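Local structure of lasso peptide isopeptidase AtxE2 (Asticcacaulis excentricus, 5TXE) at residues Pro59-Ser64 / Gly353-Ala358; Gly117-Ala122 / Val223-Ser228; Arg133-Gly138 / Leu179-Leu184; Lys359-Ala364 / Leu377-Gly382. The protein hydrolyses the isopeptide bond of the threaded lasso peptides astexin-2 and astexin-3, converting them to linear peptides. The protein carries 1 engineered substitution. All blocks are in the same frame, centred on the assembly; numbering follows the deposited sequence.

All four contacts lie in the beta-rich part of the enzyme, which has the blade-like antiparallel sheets of the propeller found in the prolyl oligopeptidase family. Contacts 1 and 4 share a sheet: strands 350-357 and 360-367 are neighbours in it, and the C354-C363 disulfide ties the two contacts. Contact 4 is regular pairing within that sheet, whereas contact 1 joins its edge to another sheet through a carboxylate and water. Contact 3, meeting contact 1 where W134 NE1 reaches S62 O, is a surface junction of two turns built on one aspartate. Contact 2, partly buried like 1 and 4, stands apart, joining two loops beside the bound peptide.

Contact 1 (Pro59-Ser64 / Gly353-Ala358); sequences PLLSLS and GCERQA
E355 OE1 is gripped twice: the backbone N-H of L63 reaches it with L63 N to E355 OE1 at 3.0 Å and an N-H...O angle of 157°, and water 2 donates to E355 OE1 over 2.6 Å. The amide comes from above the carboxylate plane. Water 2 also donates to L63 O, so one carboxylate oxygen serves both polar groups of L63, the N-H directly and the C=O through water. Glutamate suits this place because the strands 61-63 and 354-357 run nearly parallel, at 11°, with their axes 7.5 Å apart, too wide for a backbone ladder. Its CG lies beside the backbone N, and from there the extended chain spans the gap. Farther along, water 1 bridges the two backbones directly, donating to L61 O at 2.8 Å and to G353 O at 2.6 Å.

Leucines line the carboxylate's stem. L63 slides past E355 in the opposite direction, its CD1 3.7 Å from E355 CB, and goes on to touch R356 O. L61 holds CG in the crowded position between N and the carbonyl carbon (chi1 64°), which lays L61 CG 3.5 Å from G353 O. Glycine fits at 353 because its phi is positive and because L60 CD1 packs 4.2 Å from G353 CA, on the side where a CB would stand.

Each strand pairs within its own sheet, S62 with A71 of strand 69-78 and E355 with I362 of strand 360-367, so the contact is a seam between two antiparallel sheets, consistent with adjacent blades of the propeller known in prolyl oligopeptidases; Q131 adds a bond to L61 O.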
loop_
_atom_site.group_PDB
_atom_site.type_symbol
_atom_site.label_atom_id
_atom_site.label_comp_id
_atom_site.label_asym_id
_atom_site.label_seq_id
_atom_site.Cartn_x
_atom_site.Cartn_y
_atom_site.Cartn_z
ATOM N N PRO A 59 0.922 6.215 -10.949
ATOM C CA PRO A 59 0.786 7.405 -11.831
ATOM C C PRO A 59 0.279 8.676 -11.137
ATOM O O PRO A 59 -0.760 9.230 -11.514
ATOM C CB PRO A 59 -0.231 6.938 -12.857
ATOM C CG PRO A 59 -1.115 5.970 -12.082
ATOM C CD PRO A 59 -0.215 5.288 -11.085
ATOM N N LEU A 60 1.012 9.135 -10.147
ATOM C CA LEU A 60 0.500 10.140 -9.207
ATOM C C LEU A 60 0.718 11.600 -9.635
ATOM O O LEU A 60 0.296 12.538 -8.917
ATOM C CB LEU A 60 1.049 9.902 -7.779
ATOM C CG LEU A 60 2.510 9.597 -7.600
ATOM C CD1 LEU A 60 3.324 10.796 -8.058
ATOM C CD2 LEU A 60 2.836 9.285 -6.136
ATOM N N LEU A 61 1.401 11.790 -10.761
ATOM C CA LEU A 61 1.612 13.127 -11.296
ATOM C C LEU A 61 1.569 13.098 -12.796
ATOM O O LEU A 61 1.728 12.019 -13.394
ATOM C CB LEU A 61 2.914 13.702 -10.793
ATOM C CG LEU A 61 4.203 13.010 -11.206
ATOM C CD1 LEU A 61 4.678 13.469 -12.576
ATOM C CD2 LEU A 61 5.267 13.325 -10.188
ATOM N N SER A 62 1.316 14.265 -13.397
ATOM C CA SER A 62 1.311 14.386 -14.807
ATOM C C SER A 62 1.960 15.677 -15.254
ATOM O O SER A 62 1.642 16.746 -14.748
ATOM C CB SER A 62 -0.125 14.402 -15.217
ATOM O OG SER A 62 -0.258 14.420 -16.628
ATOM N N LEU A 63 2.887 15.597 -16.191
ATOM C CA LEU A 63 3.543 16.815 -16.737
ATOM C C LEU A 63 2.726 17.384 -17.845
ATOM O O LEU A 63 2.137 16.648 -18.639
ATOM C CB LEU A 63 4.895 16.514 -17.317
ATOM C CG LEU A 63 5.899 16.070 -16.281
ATOM C CD1 LEU A 63 7.209 15.709 -16.964
ATOM C CD2 LEU A 63 6.157 17.166 -15.280
ATOM N N SER A 64 2.690 18.701 -17.914
ATOM C CA SER A 64 2.042 19.346 -19.059
ATOM C C SER A 64 2.732 18.919 -20.400
ATOM O O SER A 64 3.904 18.512 -20.387
ATOM C CB SER A 64 2.079 20.866 -18.878
ATOM O OG SER A 64 3.403 21.375 -18.877
ATOM N N GLY A 353 6.304 7.555 -9.661
ATOM C CA GLY A 353 5.550 8.308 -10.662
ATOM C C GLY A 353 6.352 9.197 -11.600
ATOM O O GLY A 353 5.785 10.077 -12.283
ATOM N N CYS A 354 7.659 8.986 -11.618
ATOM C CA CYS A 354 8.570 9.864 -12.330
ATOM C C CYS A 354 8.201 10.009 -13.803
ATOM O O CYS A 354 7.851 9.041 -14.474
ATOM C CB CYS A 354 9.979 9.322 -12.274
ATOM S SG CYS A 354 10.793 9.158 -10.657
ATOM N N GLU A 355 8.307 11.222 -14.299
ATOM C CA GLU A 355 8.142 11.529 -15.721
ATOM C C GLU A 355 9.257 12.493 -16.185
ATOM O O GLU A 355 9.772 13.340 -15.383
ATOM C CB GLU A 355 6.785 12.169 -15.973
ATOM C CG GLU A 355 5.611 11.187 -15.836
ATOM C CD GLU A 355 4.287 11.773 -16.351
ATOM O OE1 GLU A 355 4.218 12.983 -16.668
ATOM O OE2 GLU A 355 3.289 11.030 -16.419
ATOM N N ARG A 356 9.665 12.365 -17.457
ATOM C CA ARG A 356 10.837 13.136 -17.943
ATOM C C ARG A 356 10.438 14.402 -18.666
ATOM O O ARG A 356 9.515 14.400 -19.462
ATOM C CB ARG A 356 11.681 12.262 -18.858
ATOM C CG ARG A 356 13.021 12.857 -19.300
ATOM C CD ARG A 356 13.836 11.885 -20.162
ATOM N NE ARG A 356 13.140 11.522 -21.387
ATOM C CZ ARG A 356 13.018 12.326 -22.435
ATOM N NH1 ARG A 356 13.637 13.518 -22.479
ATOM N NH2 ARG A 356 12.320 11.919 -23.466
ATOM N N GLN A 357 11.128 15.480 -18.332
ATOM C CA GLN A 357 11.145 16.725 -19.115
ATOM C C GLN A 357 12.615 17.028 -19.488
ATOM O O GLN A 357 13.421 17.421 -18.622
ATOM C CB GLN A 357 10.622 17.918 -18.288
ATOM C CG GLN A 357 10.897 19.307 -18.907
ATOM C CD GLN A 357 11.406 20.313 -17.888
ATOM O OE1 GLN A 357 12.459 20.113 -17.274
ATOM N NE2 GLN A 357 10.678 21.405 -17.704
ATOM N N ALA A 358 12.909 16.930 -20.780
ATOM C CA ALA A 358 14.258 17.110 -21.304
ATOM C C ALA A 358 15.274 16.282 -20.515
ATOM O O ALA A 358 15.189 15.053 -20.538
ATOM C CB ALA A 358 14.629 18.589 -21.317
HETATM O O HOH W 1 3.251 9.796 -12.530
HETATM O O HOH W 2 2.622 13.661 -18.591
#

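Contact 2 (Gly117-Ala122 / Val223-Ser228); sequences GYARNA and VLEPIS
G117 opens the contact with its carbonyl: E225 N donates to G117 O at 2.9 Å, from above the carbonyl plane, and the CA-H of L224 leans on the same oxygen. The positive phi of G117 (89°) would jam a CB against the preceding carbonyl, which is why glycine belongs here. Y118 follows, its backbone bridged singly to L224. With CG anti to the carbonyl carbon, its side chain lies alongside that of L224, pointing the same way, and Y118 CD1 meets L224 CD2 at 3.8 Å, while V223 O sits at the ring edge. Beyond the two loops the ring forms a cation-pi contact with R222, and its hydroxyl bonds E211 O.

A119 completes the bridge with a straight bond, A119 N to V223 O at 3.0 Å and 169° at the hydrogen. Its small methyl fits among V223 CG1, I227 CG1 and the E225 carboxylate, whose OE2 comes 3.4 Å from A119 CA. E225 bends at chi2 so that its OE1 accepts from I227 N at 2.7 Å, bracing the loop across the cis peptide before P226. At R120 the contact passes to water 3, which accepts from R120 N and donates to V223 O.

Farther on, N121 ND2 bonds the backbone of the bound peptide and A122 O one of its polar side chains. With Y118 also beside W116, which binds astexin-3, this isolated beta bridge fastens together two loops at the wall of the lasso-peptide binding site.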
loop_
_atom_site.group_PDB
_atom_site.type_symbol
_atom_site.label_atom_id
_atom_site.label_comp_id
_atom_site.label_asym_id
_atom_site.label_seq_id
_atom_site.Cartn_x
_atom_site.Cartn_y
_atom_site.Cartn_z
ATOM N N GLY A 117 -13.469 -13.211 -9.824
ATOM C CA GLY A 117 -14.689 -13.353 -10.597
ATOM C C GLY A 117 -15.821 -12.427 -10.216
ATOM O O GLY A 117 -16.900 -12.446 -10.870
ATOM N N TYR A 118 -15.584 -11.562 -9.232
ATOM C CA TYR A 118 -16.494 -10.473 -8.940
ATOM C C TYR A 118 -16.133 -9.241 -9.777
ATOM O O TYR A 118 -14.961 -8.908 -9.957
ATOM C CB TYR A 118 -16.451 -10.091 -7.451
ATOM C CG TYR A 118 -16.864 -11.232 -6.557
ATOM C CD1 TYR A 118 -18.122 -11.833 -6.689
ATOM C CD2 TYR A 118 -16.004 -11.734 -5.608
ATOM C CE1 TYR A 118 -18.511 -12.876 -5.891
ATOM C CE2 TYR A 118 -16.405 -12.764 -4.782
ATOM C CZ TYR A 118 -17.661 -13.353 -4.945
ATOM O OH TYR A 118 -18.090 -14.421 -4.163
ATOM N N ALA A 119 -17.151 -8.526 -10.225
ATOM C CA ALA A 119 -16.929 -7.284 -10.971
ATOM C C ALA A 119 -16.328 -6.149 -10.126
ATOM O O ALA A 119 -15.623 -5.268 -10.636
ATOM C CB ALA A 119 -18.226 -6.828 -11.617
ATOM N N ARG A 120 -16.566 -6.199 -8.823
ATOM C CA ARG A 120 -15.993 -5.244 -7.926
ATOM C C ARG A 120 -15.763 -5.843 -6.549
ATOM O O ARG A 120 -16.685 -6.059 -5.849
ATOM C CB ARG A 120 -16.939 -4.071 -7.766
ATOM C CG ARG A 120 -16.300 -2.956 -6.969
ATOM C CD ARG A 120 -17.021 -1.659 -7.156
ATOM N NE ARG A 120 -18.164 -1.615 -6.256
ATOM C CZ ARG A 120 -19.133 -0.703 -6.354
ATOM N NH1 ARG A 120 -19.097 0.225 -7.322
ATOM N NH2 ARG A 120 -20.141 -0.721 -5.487
ATOM N N ASN A 121 -14.520 -6.113 -6.172
ATOM C CA ASN A 121 -14.235 -6.743 -4.905
ATOM C C ASN A 121 -14.504 -5.704 -3.797
ATOM O O ASN A 121 -14.620 -4.525 -4.077
ATOM C CB ASN A 121 -12.769 -7.219 -4.907
ATOM C CG ASN A 121 -12.446 -8.233 -3.798
ATOM O OD1 ASN A 121 -13.323 -8.960 -3.315
ATOM N ND2 ASN A 121 -11.164 -8.270 -3.383
ATOM N N ALA A 122 -14.576 -6.122 -2.545
ATOM C CA ALA A 122 -14.617 -5.125 -1.486
ATOM C C ALA A 122 -13.372 -4.195 -1.584
ATOM O O ALA A 122 -12.305 -4.649 -1.899
ATOM C CB ALA A 122 -14.673 -5.793 -0.133
ATOM N N VAL A 223 -22.168 -8.743 -7.805
ATOM C CA VAL A 223 -22.240 -8.840 -9.226
ATOM C C VAL A 223 -21.033 -9.632 -9.704
ATOM O O VAL A 223 -19.881 -9.298 -9.381
ATOM C CB VAL A 223 -22.146 -7.439 -9.869
ATOM C CG1 VAL A 223 -22.042 -7.542 -11.378
ATOM C CG2 VAL A 223 -23.333 -6.550 -9.437
ATOM N N LEU A 224 -21.289 -10.640 -10.519
ATOM C CA LEU A 224 -20.230 -11.468 -11.150
ATOM C C LEU A 224 -19.774 -10.868 -12.478
ATOM O O LEU A 224 -20.582 -10.364 -13.252
ATOM C CB LEU A 224 -20.777 -12.863 -11.433
ATOM C CG LEU A 224 -21.292 -13.578 -10.172
ATOM C CD1 LEU A 224 -21.995 -14.905 -10.538
ATOM C CD2 LEU A 224 -20.149 -13.819 -9.185
ATOM N N GLU A 225 -18.493 -11.002 -12.772
ATOM C CA GLU A 225 -18.010 -10.882 -14.152
ATOM C C GLU A 225 -18.759 -11.876 -15.058
ATOM O O GLU A 225 -19.180 -12.909 -14.575
ATOM C CB GLU A 225 -16.515 -11.171 -14.157
ATOM C CG GLU A 225 -15.680 -10.034 -13.592
ATOM C CD GLU A 225 -15.797 -8.768 -14.437
ATOM O OE1 GLU A 225 -16.302 -8.820 -15.594
ATOM O OE2 GLU A 225 -15.364 -7.705 -13.964
ATOM N N PRO A 226 -18.915 -11.636 -16.364
ATOM C CA PRO A 226 -18.267 -10.542 -17.098
ATOM C C PRO A 226 -19.182 -9.339 -17.100
ATOM O O PRO A 226 -20.386 -9.478 -17.303
ATOM C CB PRO A 226 -18.171 -11.108 -18.530
ATOM C CG PRO A 226 -19.413 -11.962 -18.660
ATOM C CD PRO A 226 -19.696 -12.528 -17.260
ATOM N N ILE A 227 -18.620 -8.173 -16.893
ATOM C CA ILE A 227 -19.368 -6.953 -17.070
ATOM C C ILE A 227 -18.506 -6.084 -17.986
ATOM O O ILE A 227 -17.364 -5.795 -17.663
ATOM C CB ILE A 227 -19.511 -6.175 -15.744
ATOM C CG1 ILE A 227 -20.386 -6.908 -14.747
ATOM C CG2 ILE A 227 -20.072 -4.780 -15.988
ATOM C CD1 ILE A 227 -21.832 -7.142 -15.161
ATOM N N SER A 228 -19.064 -5.615 -19.096
ATOM C CA SER A 228 -18.269 -4.871 -20.058
ATOM C C SER A 228 -18.101 -3.403 -19.724
ATOM O O SER A 228 -18.946 -2.770 -19.080
ATOM C CB SER A 228 -18.953 -4.873 -21.422
ATOM O OG SER A 228 -19.473 -6.132 -21.738
HETATM O O HOH W 3 -18.901 -7.348 -7.734
#

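Contact 3 (Arg133-Gly138 / Leu179-Leu184); sequences RWSPSG and LDDNTL
D181 OD1 lies at the centre of this contact. S137 N donates to D181 OD1 at 2.8 Å and 158°, on the syn lone pair, and S137 OG stands 3.0 Å from D181 OD1, though its one proton has another acceptor in reach. P136 CD presses on D181 OD1 at 3.2 Å as the proline ring slides past the aspartate in the opposite direction. Proline and serine suit these corner places: the ring fixes phi, and the crowded position of OG in S137 (chi1 64°) brings the hydroxyl to the same carboxylate oxygen as the N-H.

Behind them, a type I turn from S135 to G138 is closed by G138 N to S135 O at 2.9 Å, and glycine accepts the positive phi that ends it. S135 OG is held by H140 N, and S137 OG is hydrogen-bonded to T139 OG1. D181 is presented by a second type I turn, D180 to T183. There D180 OD1 forms an Asx turn, taking N182 N at 2.8 Å on its anti lone pair and T183 OG1 from above the plane, beside a classic bulge of L179 and D180 against T183. W178 packs on S135 and P136.

Two four-stranded antiparallel sheets, probably adjacent propeller blades, thus meet turn to turn, and donors gathered on both aspartates would probably favour their ionised forms.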
loop_
_atom_site.group_PDB
_atom_site.type_symbol
_atom_site.label_atom_id
_atom_site.label_comp_id
_atom_site.label_asym_id
_atom_site.label_seq_id
_atom_site.Cartn_x
_atom_site.Cartn_y
_atom_site.Cartn_z
ATOM N N ARG A 133 -5.312 14.652 -16.443
ATOM C CA ARG A 133 -5.078 14.639 -17.879
ATOM C C ARG A 133 -5.006 16.045 -18.381
ATOM O O ARG A 133 -5.983 16.806 -18.236
ATOM C CB ARG A 133 -6.210 13.919 -18.562
ATOM C CG ARG A 133 -6.534 12.555 -17.940
ATOM C CD ARG A 133 -5.315 11.755 -18.211
ATOM N NE ARG A 133 -4.902 10.566 -17.446
ATOM C CZ ARG A 133 -5.528 9.412 -17.393
ATOM N NH1 ARG A 133 -6.728 9.273 -17.901
ATOM N NH2 ARG A 133 -4.986 8.421 -16.740
ATOM N N TRP A 134 -3.863 16.432 -18.908
ATOM C CA TRP A 134 -3.745 17.763 -19.502
ATOM C C TRP A 134 -4.400 17.810 -20.888
ATOM O O TRP A 134 -4.245 16.898 -21.686
ATOM C CB TRP A 134 -2.314 18.150 -19.655
ATOM C CG TRP A 134 -1.647 18.398 -18.409
ATOM C CD1 TRP A 134 -1.055 17.466 -17.622
ATOM C CD2 TRP A 134 -1.350 19.679 -17.814
ATOM N NE1 TRP A 134 -0.422 18.080 -16.568
ATOM C CE2 TRP A 134 -0.613 19.442 -16.666
ATOM C CE3 TRP A 134 -1.679 20.999 -18.128
ATOM C CZ2 TRP A 134 -0.187 20.465 -15.837
ATOM C CZ3 TRP A 134 -1.248 22.025 -17.295
ATOM C CH2 TRP A 134 -0.509 21.749 -16.175
ATOM N N SER A 135 -5.126 18.879 -21.179
ATOM C CA SER A 135 -5.604 19.123 -22.555
ATOM C C SER A 135 -4.350 19.394 -23.434
ATOM O O SER A 135 -3.329 19.766 -22.904
ATOM C CB SER A 135 -6.533 20.322 -22.615
ATOM O OG SER A 135 -5.892 21.485 -22.086
ATOM N N PRO A 136 -4.417 19.132 -24.753
ATOM C CA PRO A 136 -3.262 19.324 -25.678
ATOM C C PRO A 136 -2.738 20.741 -25.643
ATOM O O PRO A 136 -1.555 20.945 -25.707
ATOM C CB PRO A 136 -3.842 19.012 -27.054
ATOM C CG PRO A 136 -5.008 18.083 -26.777
ATOM C CD PRO A 136 -5.559 18.470 -25.413
ATOM N N SER A 137 -3.627 21.715 -25.470
ATOM C CA SER A 137 -3.186 23.115 -25.323
ATOM C C SER A 137 -2.459 23.422 -24.013
ATOM O O SER A 137 -1.887 24.502 -23.834
ATOM C CB SER A 137 -4.404 24.044 -25.396
ATOM O OG SER A 137 -5.300 23.815 -24.299
ATOM N N GLY A 138 -2.546 22.524 -23.038
ATOM C CA GLY A 138 -1.927 22.799 -21.744
ATOM C C GLY A 138 -2.723 23.726 -20.840
ATOM O O GLY A 138 -2.200 24.184 -19.831
ATOM N N LEU A 179 -9.386 13.811 -26.333
ATOM C CA LEU A 179 -9.170 13.528 -27.751
ATOM C C LEU A 179 -8.658 14.793 -28.506
ATOM O O LEU A 179 -7.846 14.669 -29.406
ATOM C CB LEU A 179 -10.409 12.974 -28.416
ATOM C CG LEU A 179 -10.916 11.613 -27.925
ATOM C CD1 LEU A 179 -12.138 11.148 -28.721
ATOM C CD2 LEU A 179 -9.808 10.588 -28.017
ATOM N N ASP A 180 -9.113 15.972 -28.100
ATOM C CA ASP A 180 -8.570 17.253 -28.523
ATOM C C ASP A 180 -8.966 18.259 -27.457
ATOM O O ASP A 180 -9.561 17.873 -26.469
ATOM C CB ASP A 180 -9.071 17.644 -29.931
ATOM C CG ASP A 180 -10.589 17.803 -30.020
ATOM O OD1 ASP A 180 -11.214 18.355 -29.098
ATOM O OD2 ASP A 180 -11.173 17.344 -31.017
ATOM N N ASP A 181 -8.696 19.545 -27.647
ATOM C CA ASP A 181 -9.004 20.525 -26.615
ATOM C C ASP A 181 -10.468 20.651 -26.140
ATOM O O ASP A 181 -10.702 21.205 -25.068
ATOM C CB ASP A 181 -8.487 21.902 -27.003
ATOM C CG ASP A 181 -6.976 21.986 -26.940
ATOM O OD1 ASP A 181 -6.373 21.486 -25.948
ATOM O OD2 ASP A 181 -6.393 22.579 -27.873
ATOM N N ASN A 182 -11.415 20.142 -26.913
ATOM C CA ASN A 182 -12.835 20.271 -26.629
ATOM C C ASN A 182 -13.555 18.942 -26.590
ATOM O O ASN A 182 -14.785 18.911 -26.593
ATOM C CB ASN A 182 -13.496 21.118 -27.746
ATOM C CG ASN A 182 -12.858 22.481 -27.872
ATOM O OD1 ASN A 182 -12.982 23.315 -26.956
ATOM N ND2 ASN A 182 -12.097 22.697 -28.956
ATOM N N THR A 183 -12.819 17.835 -26.558
ATOM C CA THR A 183 -13.475 16.547 -26.675
ATOM C C THR A 183 -12.855 15.554 -25.707
ATOM O O THR A 183 -11.628 15.485 -25.605
ATOM C CB THR A 183 -13.311 16.043 -28.098
ATOM O OG1 THR A 183 -13.715 17.071 -29.021
ATOM C CG2 THR A 183 -14.100 14.814 -28.307
ATOM N N LEU A 184 -13.701 14.806 -24.986
ATOM C CA LEU A 184 -13.235 13.871 -23.953
ATOM C C LEU A 184 -13.813 12.531 -24.260
ATOM O O LEU A 184 -14.989 12.407 -24.600
ATOM C CB LEU A 184 -13.695 14.287 -22.533
ATOM C CG LEU A 184 -13.119 15.550 -21.922
ATOM C CD1 LEU A 184 -13.914 15.902 -20.676
ATOM C CD2 LEU A 184 -11.666 15.353 -21.554
#

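Contact 4 (Lys359-Ala364 / Leu377-Gly382); sequences KRLICA and LNLTSG
L379 carries CG anti to its carbonyl carbon with the chain then extended (chi2 180°), which swings its methyls back over the start of strand 360-367. L361 and L377 adopt chi1 values of -139° and -146°, well off the staggered positions, and lie on the same sheet face. The motif is an antiparallel beta meander, here the two middle strands of a four-stranded sheet, consistent with a propeller blade.

L361 and L377 make a hydrogen-bonded pair: L361 N reaches L377 O at 3.0 Å, L377 N reaches L361 O at 2.8 Å, and both donors lie in the plane of the carbonyl they meet. Their buried CB atoms touch at 4.0 Å, and L379 CD2, crossing L361 at about a right angle, closes on L361 CB at 4.1 Å. Leucine suits this buried face, which C354 and L351 of strand 350-357 also pack. R360 and N378 form the neighbouring non-hydrogen-bonded pair on the other face, where R360 bends at chi2 and chi3 toward Q357 OE1 and T93 O.

Past the strands, L379 N donates to K359 O at 2.9 Å, from above the carbonyl plane. Asparagine is apt at 378 because its short amide folds back to start the turn: N378 OD1 accepts T380 N in plane, as an Asx turn, and S381 N from well above the plane. G382, with the positive phi glycine favours, seals the loop, G382 N donating to N378 O at 2.7 Å.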
loop_
_atom_site.group_PDB
_atom_site.type_symbol
_atom_site.label_atom_id
_atom_site.label_comp_id
_atom_site.label_asym_id
_atom_site.label_seq_id
_atom_site.Cartn_x
_atom_site.Cartn_y
_atom_site.Cartn_z
ATOM N N LYS A 359 16.168 16.943 -19.766
ATOM C CA LYS A 359 17.181 16.270 -18.963
ATOM C C LYS A 359 16.936 16.317 -17.431
ATOM O O LYS A 359 17.858 16.166 -16.601
ATOM C CB LYS A 359 18.546 16.812 -19.357
ATOM C CG LYS A 359 19.064 16.071 -20.571
ATOM C CD LYS A 359 20.360 16.665 -21.056
ATOM C CE LYS A 359 20.580 16.189 -22.484
ATOM N NZ LYS A 359 21.733 16.859 -23.126
ATOM N N ARG A 360 15.665 16.481 -17.067
ATOM C CA ARG A 360 15.234 16.217 -15.693
ATOM C C ARG A 360 14.122 15.157 -15.613
ATOM O O ARG A 360 13.305 14.962 -16.514
ATOM C CB ARG A 360 14.906 17.499 -14.898
ATOM C CG ARG A 360 14.579 18.713 -15.729
ATOM C CD ARG A 360 15.312 19.953 -15.230
ATOM N NE ARG A 360 14.705 20.556 -14.038
ATOM C CZ ARG A 360 13.526 21.184 -14.022
ATOM N NH1 ARG A 360 12.760 21.297 -15.112
ATOM N NH2 ARG A 360 13.098 21.698 -12.879
ATOM N N LEU A 361 14.140 14.462 -14.493
ATOM C CA LEU A 361 13.064 13.623 -14.068
ATOM C C LEU A 361 12.317 14.425 -12.990
ATOM O O LEU A 361 12.933 15.001 -12.104
ATOM C CB LEU A 361 13.675 12.357 -13.472
ATOM C CG LEU A 361 13.038 11.030 -13.776
ATOM C CD1 LEU A 361 12.661 10.895 -15.249
ATOM C CD2 LEU A 361 13.995 9.930 -13.371
ATOM N N ILE A 362 11.006 14.481 -13.098
ATOM C CA ILE A 362 10.181 14.972 -12.007
ATOM C C ILE A 362 9.508 13.791 -11.336
ATOM O O ILE A 362 8.776 13.044 -11.997
ATOM C CB ILE A 362 9.125 15.932 -12.535
ATOM C CG1 ILE A 362 9.857 17.205 -12.988
ATOM C CG2 ILE A 362 8.217 16.422 -11.425
ATOM C CD1 ILE A 362 10.291 17.276 -14.405
ATOM N N CYS A 363 9.730 13.664 -10.045
ATOM C CA CYS A 363 9.308 12.491 -9.262
ATOM C C CYS A 363 8.603 12.843 -7.949
ATOM O O CYS A 363 8.881 13.881 -7.343
ATOM C CB CYS A 363 10.544 11.692 -8.849
ATOM S SG CYS A 363 11.554 11.147 -10.225
ATOM N N ALA A 364 7.755 11.945 -7.456
ATOM C CA ALA A 364 7.489 11.959 -6.030
ATOM C C ALA A 364 8.616 11.203 -5.365
ATOM O O ALA A 364 9.170 10.292 -5.947
ATOM C CB ALA A 364 6.149 11.295 -5.719
ATOM N N LEU A 377 15.175 15.416 -10.460
ATOM C CA LEU A 377 16.430 14.712 -10.489
ATOM C C LEU A 377 17.153 15.115 -11.794
ATOM O O LEU A 377 16.624 14.941 -12.890
ATOM C CB LEU A 377 16.134 13.233 -10.438
ATOM C CG LEU A 377 17.113 12.328 -9.708
ATOM C CD1 LEU A 377 17.776 12.969 -8.515
ATOM C CD2 LEU A 377 16.379 11.120 -9.195
ATOM N N ASN A 378 18.352 15.668 -11.674
ATOM C CA ASN A 378 19.159 16.021 -12.845
ATOM C C ASN A 378 19.732 14.766 -13.528
ATOM O O ASN A 378 20.484 14.003 -12.934
ATOM C CB ASN A 378 20.250 16.992 -12.399
ATOM C CG ASN A 378 21.114 17.502 -13.549
ATOM O OD1 ASN A 378 21.533 16.760 -14.444
ATOM N ND2 ASN A 378 21.430 18.771 -13.486
ATOM N N LEU A 379 19.371 14.553 -14.786
ATOM C CA LEU A 379 19.755 13.325 -15.471
ATOM C C LEU A 379 21.204 13.299 -16.040
ATOM O O LEU A 379 21.581 12.354 -16.753
ATOM C CB LEU A 379 18.754 13.034 -16.594
ATOM C CG LEU A 379 17.348 12.721 -16.098
ATOM C CD1 LEU A 379 16.430 12.438 -17.280
ATOM C CD2 LEU A 379 17.384 11.542 -15.142
ATOM N N THR A 380 21.985 14.333 -15.748
ATOM C CA THR A 380 23.372 14.405 -16.148
ATOM C C THR A 380 24.219 14.170 -14.918
ATOM O O THR A 380 24.985 13.211 -14.871
ATOM C CB THR A 380 23.705 15.781 -16.742
ATOM O OG1 THR A 380 22.891 16.012 -17.912
ATOM C CG2 THR A 380 25.202 15.835 -17.107
ATOM N N SER A 381 24.036 15.035 -13.913
ATOM C CA SER A 381 24.776 14.952 -12.649
ATOM C C SER A 381 24.194 13.965 -11.637
ATOM O O SER A 381 24.898 13.528 -10.731
ATOM C CB SER A 381 24.805 16.327 -12.011
ATOM O OG SER A 381 23.539 16.672 -11.481
ATOM N N GLY A 382 22.899 13.653 -11.749
ATOM C CA GLY A 382 22.236 12.791 -10.755
ATOM C C GLY A 382 21.859 13.516 -9.455
ATOM O O GLY A 382 21.536 12.891 -8.467
#